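Local coordinates for protein L-asparaginase 1 (PDB 6NXC) that hydrolyses L-asparagine to L-aspartate and ammonium as an allosterically regulated cytoplasmic homotetramer, at residues Ser137-Pro140 with Leu144-Asp147; Ile139-Ala142 with Gly148-Asn151. The protein carries 1 engineered substitution. All coordinates share one frame; numbering follows the deposited sequence.

Both contacts fold one connection back on itself, between strand 132-135 and helix 148-161. Their centres are about 4 Å apart, and they share I139 and P140. Both are buried and both border a second subunit. Contact 1 joins two loop pieces next to the catalytic centre. It is mainly polar: a carboxylate and a serine hydroxyl bind backbone groups, and I139 adds an apolar patch. Contact 2 joins the same loop to the first turn of the helix. It is smaller, burying 142 Å² against 319 Å², and has no hydrogen bond across it. There L141 simply packs on the helix. S146 OG links the two, bonding I139 O and G148 N.

Contact 1 of 2, residues Ser137-Pro140 with Leu144-Asp147; sequences SQIP and LRSD
The D147 carboxylate faces the backbone of Q138 and I139 and takes the main bond of one N-H on each oxygen. Q138 N lies 2.9 Å from D147 OD2 in a nearly straight bond, met on the syn side and slightly out of the carboxylate plane. It also makes a weak, bent bond to D147 OD1. I139 N reaches the syn lone pair of D147 OD1 at 3.0 Å. These bonds hold the carboxylate in place. With an alanine at D147, the N-H groups of Q138 and I139 would probably be left without their acceptor, and this bend of the loop might shift. S146 OG donates to I139 O at 2.7 Å, and S137 OG bonds the same oxygen at 3.0 Å. The two hydroxyls approach from opposite faces of the carbonyl. A chi1 of -166° turns S146 OG away from its backbone N and brings it to I139 O, where it also caps G148 N. The I139 side chain turns toward residues 144-147. Its CG2 sits 3.5 Å from L144 O, and CD1 lies over one face of the R145 guanidinium, near the rim. R145 NH2 bonds G204 O of the second subunit, while the Q138 amide leads away to G188 O and A186 O. P140 packs on T34, the catalytic threonine, so this folded connection borders the active site of the N-terminal asparaginase domain.

Contact 2 of 2, residues Ile139-Ala142 with Gly148-Asn151; sequences IPLA and GQIN
L141 sets its CD1 methyl against the first turn of helix 148-161. The helix forms the crossover of a beta-alpha-beta unit between the parallel strands 132-135 and 167-171, and residues 139-142 belong to the loop that enters it. The methyl gets there with CG anti to the backbone N of L141 (chi1 -154°). L141 also touches L51 and Q54 of helix 50-56. In the helix, G148 is met first. Its C atom lies 3.7 Å from L141 CD1, and its lack of a side chain allows this close approach: a beta carbon there would stand only 3.1 Å from the same methyl. G148 N is 4.3 Å from I139 O, too far for a hydrogen bond. Q149 follows, and its side chain crosses that of L141 at a slant. Beyond CG it runs extended, and NE2 bonds E60 OE2 of the second subunit. Two residues on, N151 ND2 bonds G136 O, just after strand 132-135. The tightest spot is at Q149, where L141 CD1 lies 3.2 Å from Q149 N and 3.4 Å from Q149 CG.

Contact 1 of 2, residues Ser137-Pro140 with Leu144-Asp147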
ATOM      1  N   SER B 137     -20.702   2.671   9.569  1.00 15.65           N
ATOM      2  CA  SER B 137     -19.591   2.245  10.402  1.00 16.56           C
ATOM      3  C   SER B 137     -19.556   0.747  10.509  1.00 14.53           C
ATOM      4  O   SER B 137     -20.556   0.032  10.254  1.00 17.34           O
ATOM      5  CB  SER B 137     -19.700   2.840  11.785  1.00 23.13           C
ATOM      6  OG  SER B 137     -20.890   2.424  12.363  1.00 25.31           O
ATOM      7  N   GLN B 138     -18.368   0.281  10.730  1.00 17.20           N
ATOM      8  CA  GLN B 138     -18.117  -1.149  10.904  1.00 18.79           C
ATOM      9  C   GLN B 138     -18.480  -1.574  12.324  1.00 19.16           C
ATOM     10  O   GLN B 138     -18.694  -2.771  12.518  1.00 22.15           O
ATOM     11  CB  GLN B 138     -16.651  -1.490  10.674  1.00 18.96           C
ATOM     12  CG  GLN B 138     -16.237  -1.407   9.239  1.00 17.79           C
ATOM     13  CD  GLN B 138     -16.509  -2.682   8.476  1.00 20.63           C
ATOM     14  OE1 GLN B 138     -17.698  -3.008   8.288  1.00 25.16           O
ATOM     15  NE2 GLN B 138     -15.452  -3.364   8.037  1.00 20.71           N
ATOM     16  N   ILE B 139     -18.405  -0.707  13.288  1.00 19.04           N
ATOM     17  CA  ILE B 139     -18.787  -0.969  14.720  1.00 22.83           C
ATOM     18  C   ILE B 139     -19.892   0.021  15.071  1.00 23.21           C
ATOM     19  O   ILE B 139     -19.757   1.249  14.881  1.00 23.16           O
ATOM     20  CB  ILE B 139     -17.529  -0.755  15.621  1.00 19.69           C
ATOM     21  CG1 ILE B 139     -16.447  -1.813  15.310  1.00 20.35           C
ATOM     22  CG2 ILE B 139     -17.866  -0.760  17.105  1.00 23.46           C
ATOM     23  CD1 ILE B 139     -15.236  -1.667  16.135  1.00 20.60           C
ATOM     24  N   PRO B 140     -20.932  -0.432  15.766  1.00 27.97           N
ATOM     25  CA  PRO B 140     -21.999   0.475  16.239  1.00 26.20           C
ATOM     26  C   PRO B 140     -21.596   1.604  17.168  1.00 31.07           C
ATOM     27  O   PRO B 140     -20.701   1.429  17.927  1.00 31.43           O
ATOM     28  CB  PRO B 140     -22.916  -0.468  17.026  1.00 32.57           C
ATOM     29  CG  PRO B 140     -22.666  -1.810  16.374  1.00 32.26           C
ATOM     30  CD  PRO B 140     -21.191  -1.859  16.034  1.00 30.14           C
ATOM     31  N   LEU B 144     -17.845   0.059  22.008  1.00 32.33           N
ATOM     32  CA  LEU B 144     -16.487   0.621  22.160  1.00 38.10           C
ATOM     33  C   LEU B 144     -15.787   0.565  20.798  1.00 31.67           C
ATOM     34  O   LEU B 144     -16.009  -0.396  20.094  1.00 31.38           O
ATOM     35  CB  LEU B 144     -15.646  -0.207  23.141  1.00 37.88           C
ATOM     36  CG  LEU B 144     -15.730   0.205  24.604  1.00 44.07           C
ATOM     37  CD1 LEU B 144     -14.660  -0.550  25.380  1.00 45.02           C
ATOM     38  CD2 LEU B 144     -15.580   1.719  24.814  1.00 40.51           C
ATOM     39  N   ARG B 145     -14.904   1.511  20.555  1.00 27.01           N
ATOM     40  CA  ARG B 145     -14.000   1.575  19.385  1.00 25.44           C
ATOM     41  C   ARG B 145     -14.843   1.808  18.140  1.00 25.30           C
ATOM     42  O   ARG B 145     -14.286   1.661  17.044  1.00 25.41           O
ATOM     43  CB  ARG B 145     -13.133   0.331  19.202  1.00 25.45           C
ATOM     44  CG  ARG B 145     -12.388  -0.110  20.450  1.00 24.66           C
ATOM     45  CD  ARG B 145     -11.452  -1.236  20.154  1.00 22.79           C
ATOM     46  NE  ARG B 145     -12.091  -2.371  19.599  1.00 25.03           N
ATOM     47  CZ  ARG B 145     -12.007  -2.753  18.330  1.00 22.03           C
ATOM     48  NH1 ARG B 145     -12.584  -3.869  17.994  1.00 23.50           N
ATOM     49  NH2 ARG B 145     -11.341  -2.069  17.426  1.00 23.16           N
ATOM     50  N   SER B 146     -16.032   2.341  18.302  1.00 25.96           N
ATOM     51  CA  SER B 146     -16.843   2.785  17.156  1.00 25.76           C
ATOM     52  C   SER B 146     -16.102   3.771  16.244  1.00 24.56           C
ATOM     53  O   SER B 146     -15.409   4.725  16.687  1.00 27.37           O
ATOM     54  CB  SER B 146     -18.131   3.366  17.518  1.00 29.89           C
ATOM     55  OG  SER B 146     -18.926   3.427  16.315  1.00 24.07           O
ATOM     56  N   ASP B 147     -16.219   3.513  14.937  1.00 21.69           N
ATOM     57  CA  ASP B 147     -15.790   4.491  13.880  1.00 18.37           C
ATOM     58  C   ASP B 147     -16.986   5.337  13.474  1.00 21.62           C
ATOM     59  O   ASP B 147     -16.837   6.141  12.524  1.00 17.56           O
ATOM     60  CB  ASP B 147     -15.277   3.753  12.646  1.00 21.70           C
ATOM     61  CG  ASP B 147     -16.173   2.554  12.166  1.00 18.51           C
ATOM     62  OD1 ASP B 147     -16.781   1.851  13.054  1.00 22.71           O
ATOM     63  OD2 ASP B 147     -16.139   2.178  10.857  1.00 18.40           O
TER

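Contact 2 of 2, residues Ile139-Ala142 with Gly148-Asn151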
ATOM      1  N   ILE B 139     -18.405  -0.707  13.288  1.00 19.04           N
ATOM      2  CA  ILE B 139     -18.787  -0.969  14.720  1.00 22.83           C
ATOM      3  C   ILE B 139     -19.892   0.021  15.071  1.00 23.21           C
ATOM      4  O   ILE B 139     -19.757   1.249  14.881  1.00 23.16           O
ATOM      5  CB  ILE B 139     -17.529  -0.755  15.621  1.00 19.69           C
ATOM      6  CG1 ILE B 139     -16.447  -1.813  15.310  1.00 20.35           C
ATOM      7  CG2 ILE B 139     -17.866  -0.760  17.105  1.00 23.46           C
ATOM      8  CD1 ILE B 139     -15.236  -1.667  16.135  1.00 20.60           C
ATOM      9  N   PRO B 140     -20.932  -0.432  15.766  1.00 27.97           N
ATOM     10  CA  PRO B 140     -21.999   0.475  16.239  1.00 26.20           C
ATOM     11  C   PRO B 140     -21.596   1.604  17.168  1.00 31.07           C
ATOM     12  O   PRO B 140     -20.701   1.429  17.927  1.00 31.43           O
ATOM     13  CB  PRO B 140     -22.916  -0.468  17.026  1.00 32.57           C
ATOM     14  CG  PRO B 140     -22.666  -1.810  16.374  1.00 32.26           C
ATOM     15  CD  PRO B 140     -21.191  -1.859  16.034  1.00 30.14           C
ATOM     16  N   LEU B 141     -22.251   2.765  17.049  1.00 32.21           N
ATOM     17  CA  LEU B 141     -21.964   3.946  17.881  1.00 39.13           C
ATOM     18  C   LEU B 141     -22.062   3.558  19.373  1.00 39.74           C
ATOM     19  O   LEU B 141     -21.285   4.075  20.185  1.00 47.60           O
ATOM     20  CB  LEU B 141     -22.976   4.995  17.401  1.00 36.28           C
ATOM     21  CG  LEU B 141     -22.636   6.459  17.573  1.00 44.62           C
ATOM     22  CD1 LEU B 141     -21.437   6.871  16.745  1.00 43.74           C
ATOM     23  CD2 LEU B 141     -23.844   7.305  17.189  1.00 43.08           C
ATOM     24  N   ALA B 142     -22.928   2.587  19.705  1.00 41.98           N
ATOM     25  CA  ALA B 142     -23.223   2.076  21.080  1.00 51.84           C
ATOM     26  C   ALA B 142     -22.088   1.199  21.611  1.00 44.44           C
ATOM     27  O   ALA B 142     -22.081   0.914  22.799  1.00 45.36           O
ATOM     28  CB  ALA B 142     -24.516   1.264  21.080  1.00 47.93           C
ATOM     29  N   GLY B 148     -18.177   5.110  14.024  1.00 18.28           N
ATOM     30  CA  GLY B 148     -19.339   5.838  13.523  1.00 22.45           C
ATOM     31  C   GLY B 148     -19.268   7.342  13.770  1.00 24.50           C
ATOM     32  O   GLY B 148     -19.711   8.076  12.900  1.00 23.26           O
ATOM     33  N   GLN B 149     -18.895   7.771  14.941  1.00 26.78           N
ATOM     34  CA  GLN B 149     -18.708   9.209  15.286  1.00 29.68           C
ATOM     35  C   GLN B 149     -17.822   9.896  14.265  1.00 25.90           C
ATOM     36  O   GLN B 149     -18.282  10.898  13.643  1.00 23.96           O
ATOM     37  CB  GLN B 149     -18.062   9.428  16.651  1.00 33.76           C
ATOM     38  CG  GLN B 149     -18.911   8.885  17.760  1.00 39.98           C
ATOM     39  CD  GLN B 149     -18.117   8.455  18.980  1.00 55.65           C
ATOM     40  OE1 GLN B 149     -18.085   9.149  20.003  1.00 63.57           O
ATOM     41  NE2 GLN B 149     -17.477   7.295  18.890  1.00 51.04           N
ATOM     42  N   ILE B 150     -16.642   9.339  13.984  1.00 19.10           N
ATOM     43  CA  ILE B 150     -15.738  10.040  13.065  1.00 20.60           C
ATOM     44  C   ILE B 150     -16.261   9.970  11.617  1.00 22.11           C
ATOM     45  O   ILE B 150     -16.186  11.027  10.959  1.00 18.31           O
ATOM     46  CB  ILE B 150     -14.290   9.577  13.235  1.00 25.56           C
ATOM     47  CG1 ILE B 150     -13.344  10.569  12.548  1.00 30.08           C
ATOM     48  CG2 ILE B 150     -14.079   8.173  12.748  1.00 26.84           C
ATOM     49  CD1 ILE B 150     -13.684  12.031  12.826  1.00 32.97           C
ATOM     50  N   ASN B 151     -16.745   8.830  11.103  1.00 17.88           N
ATOM     51  CA  ASN B 151     -17.247   8.819   9.691  1.00 16.61           C
ATOM     52  C   ASN B 151     -18.415   9.800   9.561  1.00 14.94           C
ATOM     53  O   ASN B 151     -18.530  10.439   8.528  1.00 14.72           O
ATOM     54  CB  ASN B 151     -17.735   7.427   9.258  1.00 14.53           C
ATOM     55  CG  ASN B 151     -16.574   6.476   8.972  1.00 20.20           C
ATOM     56  OD1 ASN B 151     -15.476   6.955   8.671  1.00 17.25           O
ATOM     57  ND2 ASN B 151     -16.792   5.153   8.986  1.00 18.52           N
TER